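Long-range contacts in putative cytosine/guanine deaminase (Unidentified, PDB 2PAJ), which catalyses the zinc-dependent hydrolytic deamination of 2-amino-4-hydroxypteridines such as isoxanthopterin, converting them to 2,4-dihydroxypteridines with release of ammonium: residues V331-D336 / I347-M352; M352-Q357 / A384-W389; P70-T75 / A127-A132; H76-Q81 / A135-V140. All coordinates share one frame; numbering follows the deposited sequence.

Interaction 1: residues V331-D336 / I347-M352; sequences VSIGVD and ISEVHM. With ZN (zinc ion), chain B.
Glu349 reaches out from helix 346-359 to lie against Val335 and Gly334, just beyond the last strand of the amidohydrolase (beta/alpha)8 barrel. Its CB lies 4.0 Å from Val335 CG1. CG lies against CB and CG1 of the valine. A bend at the next bond, chi2 -68°, then swings CD away from a straight course, and the carboxylate carbon ends 3.4 Å from Gly334 O. At the tip OE1 stands 3.0 Å from Gly334 O; both are acceptors, so this is a close approach and not a hydrogen bond. OE2 finds a hydrogen-bonding partner outside the two segments, so the buried carboxylate is not left without polar contact. One helix position on, Val350 meets the strand itself: its CG2 touches Ile333 CD1 at 4.1 Å, the two side chains crossing at about a right angle. Thr353 and Trp389 also pack on Ile333. With the loop lying against the helix in this way, the chain runs on to Asp336, a ligand of the zinc. Asp336 CG stands between the backbone N and the carbonyl carbon (chi1 71°), and its OD1 binds the zinc at 2.0 Å.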
loop_
_atom_site.group_PDB
_atom_site.type_symbol
_atom_site.label_atom_id
_atom_site.label_comp_id
_atom_site.label_asym_id
_atom_site.label_seq_id
_atom_site.Cartn_x
_atom_site.Cartn_y
_atom_site.Cartn_z
ATOM N N VAL A 331 -6.644 -10.575 4.467
ATOM C CA VAL A 331 -6.852 -9.868 3.215
ATOM C C VAL A 331 -6.476 -8.395 3.331
ATOM O O VAL A 331 -6.912 -7.702 4.246
ATOM C CB VAL A 331 -8.335 -9.975 2.789
ATOM C CG1 VAL A 331 -8.577 -9.197 1.505
ATOM C CG2 VAL A 331 -8.725 -11.441 2.625
ATOM N N SER A 332 -5.653 -7.924 2.404
ATOM C CA SER A 332 -5.238 -6.530 2.393
ATOM C C SER A 332 -5.520 -5.976 1.009
ATOM O O SER A 332 -5.773 -6.725 0.070
ATOM C CB SER A 332 -3.742 -6.386 2.733
ATOM O OG SER A 332 -2.893 -6.962 1.751
ATOM N N ILE A 333 -5.479 -4.660 0.881
ATOM C CA ILE A 333 -5.754 -4.040 -0.395
ATOM C C ILE A 333 -4.558 -3.306 -0.994
ATOM O O ILE A 333 -3.753 -2.704 -0.293
ATOM C CB ILE A 333 -6.969 -3.089 -0.262
ATOM C CG1 ILE A 333 -8.189 -3.909 0.140
ATOM C CG2 ILE A 333 -7.255 -2.384 -1.575
ATOM C CD1 ILE A 333 -9.447 -3.126 0.208
ATOM N N GLY A 334 -4.439 -3.398 -2.308
ATOM C CA GLY A 334 -3.366 -2.727 -2.995
ATOM C C GLY A 334 -3.865 -2.324 -4.361
ATOM O O GLY A 334 -4.902 -2.777 -4.808
ATOM N N VAL A 335 -3.113 -1.458 -5.009
ATOM C CA VAL A 335 -3.413 -0.963 -6.348
ATOM C C VAL A 335 -2.021 -1.037 -6.946
ATOM O O VAL A 335 -1.127 -0.355 -6.447
ATOM C CB VAL A 335 -3.887 0.524 -6.288
ATOM C CG1 VAL A 335 -4.241 0.870 -4.876
ATOM C CG2 VAL A 335 -2.807 1.496 -6.790
ATOM N N ASP A 336 -1.777 -1.844 -7.972
ATOM C CA ASP A 336 -0.399 -1.873 -8.452
ATOM C C ASP A 336 -0.076 -1.265 -9.797
ATOM O O ASP A 336 -0.755 -1.518 -10.778
ATOM C CB ASP A 336 0.172 -3.296 -8.391
ATOM C CG ASP A 336 -0.430 -4.244 -9.424
ATOM O OD1 ASP A 336 0.360 -4.915 -10.131
ATOM O OD2 ASP A 336 -1.667 -4.347 -9.521
ATOM N N ILE A 347 -8.865 5.018 -2.976
ATOM C CA ILE A 347 -10.305 5.218 -2.986
ATOM C C ILE A 347 -10.954 4.508 -4.179
ATOM O O ILE A 347 -11.951 3.804 -4.016
ATOM C CB ILE A 347 -10.632 6.720 -2.939
ATOM C CG1 ILE A 347 -10.609 7.168 -1.475
ATOM C CG2 ILE A 347 -11.982 7.007 -3.558
ATOM C CD1 ILE A 347 -10.440 8.635 -1.281
ATOM N N SER A 348 -10.373 4.665 -5.365
ATOM C CA SER A 348 -10.888 3.997 -6.549
ATOM C C SER A 348 -10.872 2.495 -6.305
ATOM O O SER A 348 -11.809 1.785 -6.681
ATOM C CB SER A 348 -10.015 4.305 -7.761
ATOM O OG SER A 348 -9.921 5.700 -7.982
ATOM N N GLU A 349 -9.796 2.026 -5.672
ATOM C CA GLU A 349 -9.603 0.611 -5.370
ATOM C C GLU A 349 -10.603 0.065 -4.378
ATOM O O GLU A 349 -11.174 -1.005 -4.569
ATOM C CB GLU A 349 -8.179 0.378 -4.848
ATOM C CG GLU A 349 -7.174 0.026 -5.935
ATOM C CD GLU A 349 -7.448 -1.340 -6.552
ATOM O OE1 GLU A 349 -7.710 -2.297 -5.792
ATOM O OE2 GLU A 349 -7.386 -1.473 -7.786
ATOM N N VAL A 350 -10.804 0.810 -3.307
ATOM C CA VAL A 350 -11.740 0.420 -2.269
ATOM C C VAL A 350 -13.174 0.407 -2.822
ATOM O O VAL A 350 -13.998 -0.431 -2.451
ATOM C CB VAL A 350 -11.579 1.383 -1.072
ATOM C CG1 VAL A 350 -12.862 1.536 -0.301
ATOM C CG2 VAL A 350 -10.477 0.859 -0.171
ATOM N N HIS A 351 -13.453 1.322 -3.741
ATOM C CA HIS A 351 -14.765 1.411 -4.356
ATOM C C HIS A 351 -15.048 0.177 -5.204
ATOM O O HIS A 351 -16.148 -0.376 -5.184
ATOM C CB HIS A 351 -14.831 2.646 -5.234
ATOM C CG HIS A 351 -16.196 2.929 -5.770
ATOM N ND1 HIS A 351 -16.407 3.497 -7.005
ATOM C CD2 HIS A 351 -17.420 2.765 -5.217
ATOM C CE1 HIS A 351 -17.700 3.676 -7.191
ATOM N NE2 HIS A 351 -18.338 3.241 -6.122
ATOM N N MET A 352 -14.043 -0.235 -5.962
ATOM C CA MET A 352 -14.153 -1.396 -6.827
ATOM C C MET A 352 -14.258 -2.673 -5.995
ATOM O O MET A 352 -14.962 -3.614 -6.367
ATOM C CB MET A 352 -12.930 -1.465 -7.750
ATOM C CG MET A 352 -12.954 -2.603 -8.771
ATOM S SD MET A 352 -14.179 -2.430 -10.077
ATOM C CE MET A 352 -15.398 -3.616 -9.566
HETATM ZN ZN ZN B . 1.780 -6.153 -9.351
#

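Interaction 2: residues M352-Q357 / A384-W389; sequences MTWLAQ and AEVIHW
Val386 stands with CG1 anti to its backbone N (chi1 180°) and CG2 beside that N, and the two methyl groups fork toward different residues of helix 346-359: CG1 toward Thr353, CG2 toward Trp354. Trp389, one turn along, has CG anti to its carbonyl carbon (chi1 -68°), on the side of its helix that looks at Thr353 and Gln357. This is helix-on-helix packing on the outside of the amidohydrolase barrel, between helix 346-359 and helix 383-398. The axes of the 352-357 and 384-389 segments pass 9.9 Å apart with their N-to-C directions at 137°, about midway between perpendicular and antiparallel, and the backbones come nearest at Trp354 and Val386.

Thr353 is divided between two jobs. Its OG1 hydrogen-bonds back to Glu349 O in its own helix, which leaves CG2 for the interface, where it meets Val386 CG1 at 4.1 Å. The same methyl group lies at the edge of the Trp389 ring, in its plane, 3.9 Å from CE3. Val386 CG2 in turn rests 4.1 Å from Trp354 CA and close to the rim of that indole at CD1. No hydrogen bond joins the two segments; the contact is apolar throughout. Glu385, which salt-bridges Arg322, sets OE2 over one face of the Trp389 ring toward its rim. At the ring's six-membered end, Gln357 CG touches CZ3 from the edge at 4.0 Å.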
loop_
_atom_site.group_PDB
_atom_site.type_symbol
_atom_site.label_atom_id
_atom_site.label_comp_id
_atom_site.label_asym_id
_atom_site.label_seq_id
_atom_site.Cartn_x
_atom_site.Cartn_y
_atom_site.Cartn_z
ATOM N N MET A 352 -14.043 -0.235 -5.962
ATOM C CA MET A 352 -14.153 -1.396 -6.827
ATOM C C MET A 352 -14.258 -2.673 -5.995
ATOM O O MET A 352 -14.962 -3.614 -6.367
ATOM C CB MET A 352 -12.930 -1.465 -7.750
ATOM C CG MET A 352 -12.954 -2.603 -8.771
ATOM S SD MET A 352 -14.179 -2.430 -10.077
ATOM C CE MET A 352 -15.398 -3.616 -9.566
ATOM N N THR A 353 -13.551 -2.695 -4.870
ATOM C CA THR A 353 -13.552 -3.839 -3.973
ATOM C C THR A 353 -14.951 -4.056 -3.416
ATOM O O THR A 353 -15.478 -5.168 -3.437
ATOM C CB THR A 353 -12.596 -3.604 -2.807
ATOM O OG1 THR A 353 -11.337 -3.166 -3.312
ATOM C CG2 THR A 353 -12.391 -4.879 -2.019
ATOM N N TRP A 354 -15.545 -2.981 -2.915
ATOM C CA TRP A 354 -16.883 -3.052 -2.358
ATOM C C TRP A 354 -17.923 -3.474 -3.391
ATOM O O TRP A 354 -18.743 -4.350 -3.125
ATOM C CB TRP A 354 -17.271 -1.704 -1.762
ATOM C CG TRP A 354 -18.641 -1.681 -1.154
ATOM C CD1 TRP A 354 -19.097 -2.422 -0.092
ATOM C CD2 TRP A 354 -19.733 -0.859 -1.568
ATOM N NE1 TRP A 354 -20.405 -2.107 0.175
ATOM C CE2 TRP A 354 -20.823 -1.153 -0.712
ATOM C CE3 TRP A 354 -19.898 0.091 -2.582
ATOM C CZ2 TRP A 354 -22.065 -0.520 -0.831
ATOM C CZ3 TRP A 354 -21.125 0.716 -2.707
ATOM C CH2 TRP A 354 -22.203 0.405 -1.829
ATOM N N LEU A 355 -17.893 -2.852 -4.567
ATOM C CA LEU A 355 -18.850 -3.184 -5.621
ATOM C C LEU A 355 -18.777 -4.641 -6.019
ATOM O O LEU A 355 -19.802 -5.297 -6.182
ATOM C CB LEU A 355 -18.634 -2.311 -6.856
ATOM C CG LEU A 355 -19.075 -0.846 -6.748
ATOM C CD1 LEU A 355 -18.848 -0.142 -8.072
ATOM C CD2 LEU A 355 -20.541 -0.773 -6.373
ATOM N N ALA A 356 -17.561 -5.146 -6.181
ATOM C CA ALA A 356 -17.357 -6.537 -6.551
ATOM C C ALA A 356 -17.864 -7.469 -5.451
ATOM O O ALA A 356 -18.329 -8.574 -5.732
ATOM C CB ALA A 356 -15.904 -6.784 -6.809
ATOM N N GLN A 357 -17.777 -7.029 -4.199
ATOM C CA GLN A 357 -18.253 -7.838 -3.079
ATOM C C GLN A 357 -19.786 -7.779 -2.964
ATOM O O GLN A 357 -20.408 -8.632 -2.317
ATOM C CB GLN A 357 -17.609 -7.375 -1.764
ATOM C CG GLN A 357 -16.087 -7.528 -1.727
ATOM C CD GLN A 357 -15.594 -8.817 -2.395
ATOM O OE1 GLN A 357 -16.060 -9.914 -2.078
ATOM N NE2 GLN A 357 -14.637 -8.682 -3.323
ATOM N N ALA A 384 -17.694 -1.663 6.287
ATOM C CA ALA A 384 -16.748 -1.846 7.386
ATOM C C ALA A 384 -15.826 -2.994 7.034
ATOM O O ALA A 384 -14.629 -2.965 7.288
ATOM C CB ALA A 384 -17.491 -2.157 8.676
ATOM N N GLU A 385 -16.423 -4.014 6.444
ATOM C CA GLU A 385 -15.732 -5.211 6.012
ATOM C C GLU A 385 -14.559 -4.806 5.132
ATOM O O GLU A 385 -13.436 -5.250 5.319
ATOM C CB GLU A 385 -16.721 -6.047 5.219
ATOM C CG GLU A 385 -16.724 -7.519 5.512
ATOM C CD GLU A 385 -15.626 -8.225 4.787
ATOM O OE1 GLU A 385 -15.712 -9.464 4.620
ATOM O OE2 GLU A 385 -14.672 -7.525 4.394
ATOM N N VAL A 386 -14.839 -3.943 4.169
ATOM C CA VAL A 386 -13.836 -3.456 3.239
ATOM C C VAL A 386 -12.881 -2.436 3.856
ATOM O O VAL A 386 -11.695 -2.414 3.537
ATOM C CB VAL A 386 -14.533 -2.844 2.015
ATOM C CG1 VAL A 386 -13.516 -2.315 1.026
ATOM C CG2 VAL A 386 -15.427 -3.896 1.371
ATOM N N ILE A 387 -13.395 -1.588 4.740
ATOM C CA ILE A 387 -12.557 -0.589 5.383
ATOM C C ILE A 387 -11.498 -1.308 6.200
ATOM O O ILE A 387 -10.394 -0.812 6.378
ATOM C CB ILE A 387 -13.384 0.345 6.306
ATOM C CG1 ILE A 387 -14.292 1.247 5.466
ATOM C CG2 ILE A 387 -12.457 1.204 7.145
ATOM C CD1 ILE A 387 -15.213 2.126 6.295
ATOM N N HIS A 388 -11.839 -2.490 6.688
ATOM C CA HIS A 388 -10.903 -3.272 7.477
ATOM C C HIS A 388 -9.764 -3.722 6.586
ATOM O O HIS A 388 -8.595 -3.562 6.930
ATOM C CB HIS A 388 -11.587 -4.503 8.065
ATOM C CG HIS A 388 -10.726 -5.248 9.025
ATOM N ND1 HIS A 388 -10.463 -6.594 8.901
ATOM C CD2 HIS A 388 -10.037 -4.825 10.107
ATOM C CE1 HIS A 388 -9.645 -6.969 9.867
ATOM N NE2 HIS A 388 -9.372 -5.914 10.611
ATOM N N TRP A 389 -10.119 -4.294 5.440
ATOM C CA TRP A 389 -9.138 -4.780 4.479
ATOM C C TRP A 389 -8.174 -3.686 4.052
ATOM O O TRP A 389 -6.974 -3.921 3.942
ATOM C CB TRP A 389 -9.846 -5.331 3.245
ATOM C CG TRP A 389 -10.616 -6.572 3.502
ATOM C CD1 TRP A 389 -10.483 -7.413 4.570
ATOM C CD2 TRP A 389 -11.570 -7.190 2.627
ATOM N NE1 TRP A 389 -11.283 -8.521 4.417
ATOM C CE2 TRP A 389 -11.960 -8.417 3.231
ATOM C CE3 TRP A 389 -12.127 -6.837 1.387
ATOM C CZ2 TRP A 389 -12.888 -9.297 2.636
ATOM C CZ3 TRP A 389 -13.045 -7.707 0.796
ATOM C CH2 TRP A 389 -13.413 -8.928 1.423
#

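Interaction 3: residues P70-T75 / A127-A132; sequences PAWVNT and ARSGCA
Trp72 and Cys131 form a parallel beta bridge, and two backbone hydrogen bonds hold it, both using the tryptophan. Trp72 N donates to Gly130 O at 2.9 Å. Two residues on from Gly130, Ala132 N donates to Trp72 O at 3.1 Å. A CA-H...O contact joins them: Cys131 CA is 3.6 Å from that same Trp72 O.

Apolar contacts fill in around the bonds. The Trp72 and Cys131 side chains leave the sheet on the same face, CB to CB 3.8 Å. Ala71 CB and Ala132 CB touch beside them. Cys131 SG, anti to its backbone N (chi1 176°), reaches past the tryptophan backbone to Asn74 CB at 4.0 Å. On the indole of Trp72, Met346, Ile347 and Val350 of helix 346-359 pack from outside the segments.

Turn geometry delivers the second segment to the sheet. Helix 112-127 finishes in a Schellman motif, in which Gly130, with positive phi, is the C-prime residue; Gly130 N bonds to Ala127 O at 3.2 Å, and Cys131 N reaches back to Leu126 O. The chain leaves that cap directly into strand 131-136. Strand, helix and neighbouring parallel strand in this order make the beta-alpha-beta unit that opens the (beta/alpha)8 barrel of the amidohydrolases.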
loop_
_atom_site.group_PDB
_atom_site.type_symbol
_atom_site.label_atom_id
_atom_site.label_comp_id
_atom_site.label_asym_id
_atom_site.label_seq_id
_atom_site.Cartn_x
_atom_site.Cartn_y
_atom_site.Cartn_z
ATOM N N PRO A 70 -9.525 5.483 9.220
ATOM C CA PRO A 70 -8.106 5.396 9.558
ATOM C C PRO A 70 -7.453 5.536 8.173
ATOM O O PRO A 70 -8.049 5.123 7.177
ATOM C CB PRO A 70 -7.976 4.000 10.162
ATOM C CG PRO A 70 -9.051 3.242 9.523
ATOM C CD PRO A 70 -10.204 4.212 9.509
ATOM N N ALA A 71 -6.282 6.158 8.078
ATOM C CA ALA A 71 -5.623 6.324 6.779
ATOM C C ALA A 71 -5.447 4.963 6.084
ATOM O O ALA A 71 -5.304 3.938 6.744
ATOM C CB ALA A 71 -4.277 7.019 6.965
ATOM N N TRP A 72 -5.464 4.942 4.756
ATOM C CA TRP A 72 -5.325 3.679 4.040
ATOM C C TRP A 72 -3.920 3.093 4.105
ATOM O O TRP A 72 -2.929 3.796 4.284
ATOM C CB TRP A 72 -5.684 3.834 2.555
ATOM C CG TRP A 72 -7.044 4.369 2.270
ATOM C CD1 TRP A 72 -7.356 5.597 1.755
ATOM C CD2 TRP A 72 -8.286 3.721 2.550
ATOM N NE1 TRP A 72 -8.715 5.757 1.711
ATOM C CE2 TRP A 72 -9.316 4.620 2.193
ATOM C CE3 TRP A 72 -8.636 2.468 3.078
ATOM C CZ2 TRP A 72 -10.675 4.308 2.341
ATOM C CZ3 TRP A 72 -9.976 2.156 3.227
ATOM C CH2 TRP A 72 -10.984 3.077 2.860
ATOM N N VAL A 73 -3.861 1.780 3.945
ATOM C CA VAL A 73 -2.618 1.035 3.932
ATOM C C VAL A 73 -2.594 0.272 2.605
ATOM O O VAL A 73 -3.366 -0.662 2.396
ATOM C CB VAL A 73 -2.553 0.030 5.101
ATOM C CG1 VAL A 73 -1.203 -0.665 5.117
ATOM C CG2 VAL A 73 -2.794 0.744 6.405
ATOM N N ASN A 74 -1.723 0.696 1.703
ATOM C CA ASN A 74 -1.581 0.052 0.406
ATOM C C ASN A 74 -0.512 -1.023 0.541
ATOM O O ASN A 74 0.618 -0.724 0.894
ATOM C CB ASN A 74 -1.169 1.087 -0.643
ATOM C CG ASN A 74 -0.818 0.462 -1.972
ATOM O OD1 ASN A 74 -1.687 -0.023 -2.688
ATOM N ND2 ASN A 74 0.469 0.464 -2.307
ATOM N N THR A 75 -0.873 -2.270 0.259
ATOM C CA THR A 75 0.059 -3.378 0.390
ATOM C C THR A 75 0.691 -3.925 -0.889
ATOM O O THR A 75 1.346 -4.964 -0.848
ATOM C CB THR A 75 -0.584 -4.549 1.143
ATOM O OG1 THR A 75 -1.699 -5.054 0.404
ATOM C CG2 THR A 75 -1.058 -4.093 2.495
ATOM N N ALA A 127 -1.453 9.831 -1.558
ATOM C CA ALA A 127 -1.608 10.592 -0.328
ATOM C C ALA A 127 -2.917 11.365 -0.320
ATOM O O ALA A 127 -3.544 11.525 0.728
ATOM C CB ALA A 127 -0.437 11.544 -0.144
ATOM N N ARG A 128 -3.341 11.852 -1.482
ATOM C CA ARG A 128 -4.589 12.597 -1.524
ATOM C C ARG A 128 -5.822 11.717 -1.664
ATOM O O ARG A 128 -6.906 12.202 -1.957
ATOM C CB ARG A 128 -4.549 13.662 -2.619
ATOM C CG ARG A 128 -3.779 13.268 -3.829
ATOM C CD ARG A 128 -3.523 14.478 -4.704
ATOM N NE ARG A 128 -4.715 14.925 -5.419
ATOM C CZ ARG A 128 -5.110 16.192 -5.493
ATOM N NH1 ARG A 128 -4.421 17.147 -4.887
ATOM N NH2 ARG A 128 -6.178 16.506 -6.200
ATOM N N SER A 129 -5.646 10.417 -1.460
ATOM C CA SER A 129 -6.753 9.471 -1.506
ATOM C C SER A 129 -6.870 8.953 -0.073
ATOM O O SER A 129 -7.585 7.992 0.207
ATOM C CB SER A 129 -6.482 8.315 -2.488
ATOM O OG SER A 129 -5.639 7.328 -1.933
ATOM N N GLY A 130 -6.139 9.604 0.828
ATOM C CA GLY A 130 -6.181 9.237 2.229
ATOM C C GLY A 130 -5.256 8.135 2.691
ATOM O O GLY A 130 -5.353 7.686 3.826
ATOM N N CYS A 131 -4.362 7.696 1.815
ATOM C CA CYS A 131 -3.404 6.643 2.140
ATOM C C CYS A 131 -2.167 7.227 2.838
ATOM O O CYS A 131 -1.569 8.186 2.350
ATOM C CB CYS A 131 -3.001 5.918 0.856
ATOM S SG CYS A 131 -1.737 4.659 1.056
ATOM N N ALA A 132 -1.795 6.654 3.982
ATOM C CA ALA A 132 -0.632 7.135 4.731
ATOM C C ALA A 132 0.540 6.133 4.741
ATOM O O ALA A 132 1.695 6.505 4.952
ATOM C CB ALA A 132 -1.049 7.477 6.155
#

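Interaction 4: residues H76-Q81 / A135-V140; sequences HHHLFQ and ADHNYV. With ZN (zinc ion), chain B.
His78 and His137 lie side by side next to the zinc, and the metal is bound by His76 NE2 at 2.3 Å and His78 NE2 at 2.0 Å. His248 and Asp336 supply the other two bonds. On the other side of the ring from the metal, His78 ND1 donates to His137 O in the plane of its own ring, at 3.0 Å and 157°. His76 meets the same neighbour by its edge, CE1 lying 3.2 Å from His137 ND1, rim to rim. His137 is itself tied down: its N donates to His77 O, and its NE2 bonds to Ala218 O.

This is the His-X-His motif after the first barrel strand of the amidohydrolase fold. Next to it, Asp136 has CG anti to its backbone N (chi1 179°), and OD1 accepts from Leu79 N at 2.6 Å. OD2 takes a hydrogen bond from a water that also donates to Asn138 OD1 and weakly accepts from Phe80 N.

Farther out, Phe80 points its edge at the face of Tyr139, planes 76° apart, with CE2 3.6 Å from CZ. Val140 CG1 covers a Phe80 face in a CH-pi contact. Tyr139 OH lies 3.3 Å from NE2 of Gln81, a probable substrate-binding residue, without a hydrogen bond.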
loop_
_atom_site.group_PDB
_atom_site.type_symbol
_atom_site.label_atom_id
_atom_site.label_comp_id
_atom_site.label_asym_id
_atom_site.label_seq_id
_atom_site.Cartn_x
_atom_site.Cartn_y
_atom_site.Cartn_z
ATOM N N HIS A 76 0.505 -3.241 -2.016
ATOM C CA HIS A 76 1.103 -3.665 -3.281
ATOM C C HIS A 76 1.066 -2.538 -4.312
ATOM O O HIS A 76 0.050 -1.876 -4.470
ATOM C CB HIS A 76 0.404 -4.908 -3.823
ATOM C CG HIS A 76 1.059 -5.471 -5.044
ATOM N ND1 HIS A 76 2.349 -5.947 -5.043
ATOM C CD2 HIS A 76 0.621 -5.576 -6.320
ATOM C CE1 HIS A 76 2.682 -6.315 -6.267
ATOM N NE2 HIS A 76 1.651 -6.100 -7.061
ATOM N N HIS A 77 2.181 -2.338 -5.015
ATOM C CA HIS A 77 2.310 -1.255 -5.989
ATOM C C HIS A 77 3.529 -1.447 -6.896
ATOM O O HIS A 77 4.340 -2.338 -6.681
ATOM C CB HIS A 77 2.482 0.065 -5.234
ATOM C CG HIS A 77 1.971 1.267 -5.967
ATOM N ND1 HIS A 77 1.987 1.374 -7.342
ATOM C CD2 HIS A 77 1.466 2.438 -5.507
ATOM C CE1 HIS A 77 1.519 2.558 -7.696
ATOM N NE2 HIS A 77 1.197 3.222 -6.601
ATOM N N HIS A 78 3.642 -0.595 -7.911
ATOM C CA HIS A 78 4.768 -0.590 -8.848
ATOM C C HIS A 78 4.930 0.865 -9.289
ATOM O O HIS A 78 4.713 1.192 -10.448
ATOM C CB HIS A 78 4.486 -1.467 -10.074
ATOM C CG HIS A 78 4.217 -2.902 -9.751
ATOM N ND1 HIS A 78 5.079 -3.674 -9.006
ATOM C CD2 HIS A 78 3.176 -3.705 -10.074
ATOM C CE1 HIS A 78 4.583 -4.891 -8.879
ATOM N NE2 HIS A 78 3.428 -4.936 -9.517
ATOM N N LEU A 79 5.321 1.726 -8.354
ATOM C CA LEU A 79 5.469 3.160 -8.603
ATOM C C LEU A 79 6.179 3.652 -9.861
ATOM O O LEU A 79 5.909 4.761 -10.314
ATOM C CB LEU A 79 6.111 3.862 -7.390
ATOM C CG LEU A 79 5.294 4.423 -6.209
ATOM C CD1 LEU A 79 3.980 5.009 -6.703
ATOM C CD2 LEU A 79 5.023 3.339 -5.202
ATOM N N PHE A 80 7.085 2.871 -10.436
ATOM C CA PHE A 80 7.766 3.374 -11.624
ATOM C C PHE A 80 6.769 3.477 -12.766
ATOM O O PHE A 80 6.880 4.358 -13.629
ATOM C CB PHE A 80 8.966 2.491 -11.992
ATOM C CG PHE A 80 8.616 1.215 -12.712
ATOM C CD1 PHE A 80 8.574 1.176 -14.104
ATOM C CD2 PHE A 80 8.410 0.039 -12.003
ATOM C CE1 PHE A 80 8.343 -0.011 -14.779
ATOM C CE2 PHE A 80 8.176 -1.159 -12.663
ATOM C CZ PHE A 80 8.144 -1.187 -14.063
ATOM N N GLN A 81 5.772 2.593 -12.728
ATOM C CA GLN A 81 4.718 2.538 -13.730
ATOM C C GLN A 81 3.847 3.786 -13.771
ATOM O O GLN A 81 3.039 3.951 -14.675
ATOM C CB GLN A 81 3.858 1.303 -13.481
ATOM C CG GLN A 81 4.434 0.063 -14.101
ATOM C CD GLN A 81 3.923 -1.204 -13.475
ATOM O OE1 GLN A 81 2.724 -1.367 -13.244
ATOM N NE2 GLN A 81 4.838 -2.125 -13.197
ATOM N N ALA A 135 3.188 0.685 0.158
ATOM C CA ALA A 135 4.117 -0.416 -0.014
ATOM C C ALA A 135 4.342 -0.534 -1.512
ATOM O O ALA A 135 3.389 -0.708 -2.275
ATOM C CB ALA A 135 3.531 -1.714 0.544
ATOM N N ASP A 136 5.593 -0.396 -1.943
ATOM C CA ASP A 136 5.894 -0.514 -3.357
ATOM C C ASP A 136 6.705 -1.769 -3.658
ATOM O O ASP A 136 7.690 -2.058 -2.982
ATOM C CB ASP A 136 6.645 0.721 -3.857
ATOM C CG ASP A 136 7.003 0.618 -5.334
ATOM O OD1 ASP A 136 6.085 0.455 -6.170
ATOM O OD2 ASP A 136 8.206 0.686 -5.665
ATOM N N HIS A 137 6.253 -2.518 -4.663
ATOM C CA HIS A 137 6.926 -3.735 -5.101
ATOM C C HIS A 137 7.862 -3.253 -6.198
ATOM O O HIS A 137 7.572 -3.370 -7.389
ATOM C CB HIS A 137 5.918 -4.749 -5.659
ATOM C CG HIS A 137 6.496 -6.113 -5.884
ATOM N ND1 HIS A 137 5.776 -7.145 -6.447
ATOM C CD2 HIS A 137 7.721 -6.620 -5.609
ATOM C CE1 HIS A 137 6.530 -8.226 -6.511
ATOM N NE2 HIS A 137 7.715 -7.933 -6.009
ATOM N N ASN A 138 8.977 -2.671 -5.771
ATOM C CA ASN A 138 9.973 -2.128 -6.680
ATOM C C ASN A 138 10.850 -3.227 -7.259
ATOM O O ASN A 138 11.367 -4.077 -6.531
ATOM C CB ASN A 138 10.824 -1.081 -5.951
ATOM C CG ASN A 138 11.875 -0.452 -6.849
ATOM O OD1 ASN A 138 11.708 -0.391 -8.070
ATOM N ND2 ASN A 138 12.950 0.047 -6.244
ATOM N N TYR A 139 10.992 -3.234 -8.580
ATOM C CA TYR A 139 11.825 -4.243 -9.200
ATOM C C TYR A 139 12.747 -3.708 -10.268
ATOM O O TYR A 139 13.272 -4.458 -11.105
ATOM C CB TYR A 139 10.996 -5.428 -9.705
ATOM C CG TYR A 139 9.935 -5.118 -10.718
ATOM C CD1 TYR A 139 10.268 -4.752 -12.020
ATOM C CD2 TYR A 139 8.594 -5.283 -10.394
ATOM C CE1 TYR A 139 9.301 -4.569 -12.976
ATOM C CE2 TYR A 139 7.610 -5.104 -11.333
ATOM C CZ TYR A 139 7.966 -4.747 -12.625
ATOM O OH TYR A 139 6.990 -4.569 -13.566
ATOM N N VAL A 140 12.968 -2.401 -10.231
ATOM C CA VAL A 140 13.923 -1.844 -11.162
ATOM C C VAL A 140 15.278 -1.902 -10.433
ATOM O O VAL A 140 15.590 -1.098 -9.546
ATOM C CB VAL A 140 13.556 -0.401 -11.611
ATOM C CG1 VAL A 140 12.051 -0.213 -11.520
ATOM C CG2 VAL A 140 14.302 0.637 -10.817
HETATM ZN ZN ZN B . 1.780 -6.153 -9.351
HETATM O O HOH W 1 8.690 0.743 -8.439
#

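Overall arrangement
The four contacts run from the zinc site to the outer helices of one barrel. Interactions 3 and 4 share strand 131-136; their segments alternate along the chain, and the centres lie about 16 Å apart. Interaction 1 follows in sequence and closes the barrel against the turn that follows the first strand: Ile333 O bonds to Thr75 N and Ser332 OG to Thr75 OG1. Interactions 1 and 4, centres about 15 Å apart, both reach the zinc. Interaction 2 continues along helix 346-359, sharing Met352 with interaction 1, their centres about 8 Å apart, but its centre lies about 23 Å from that of interaction 4. First and last strands thus deliver metal ligands from parts of the chain far apart in sequence, at the same end of the barrel.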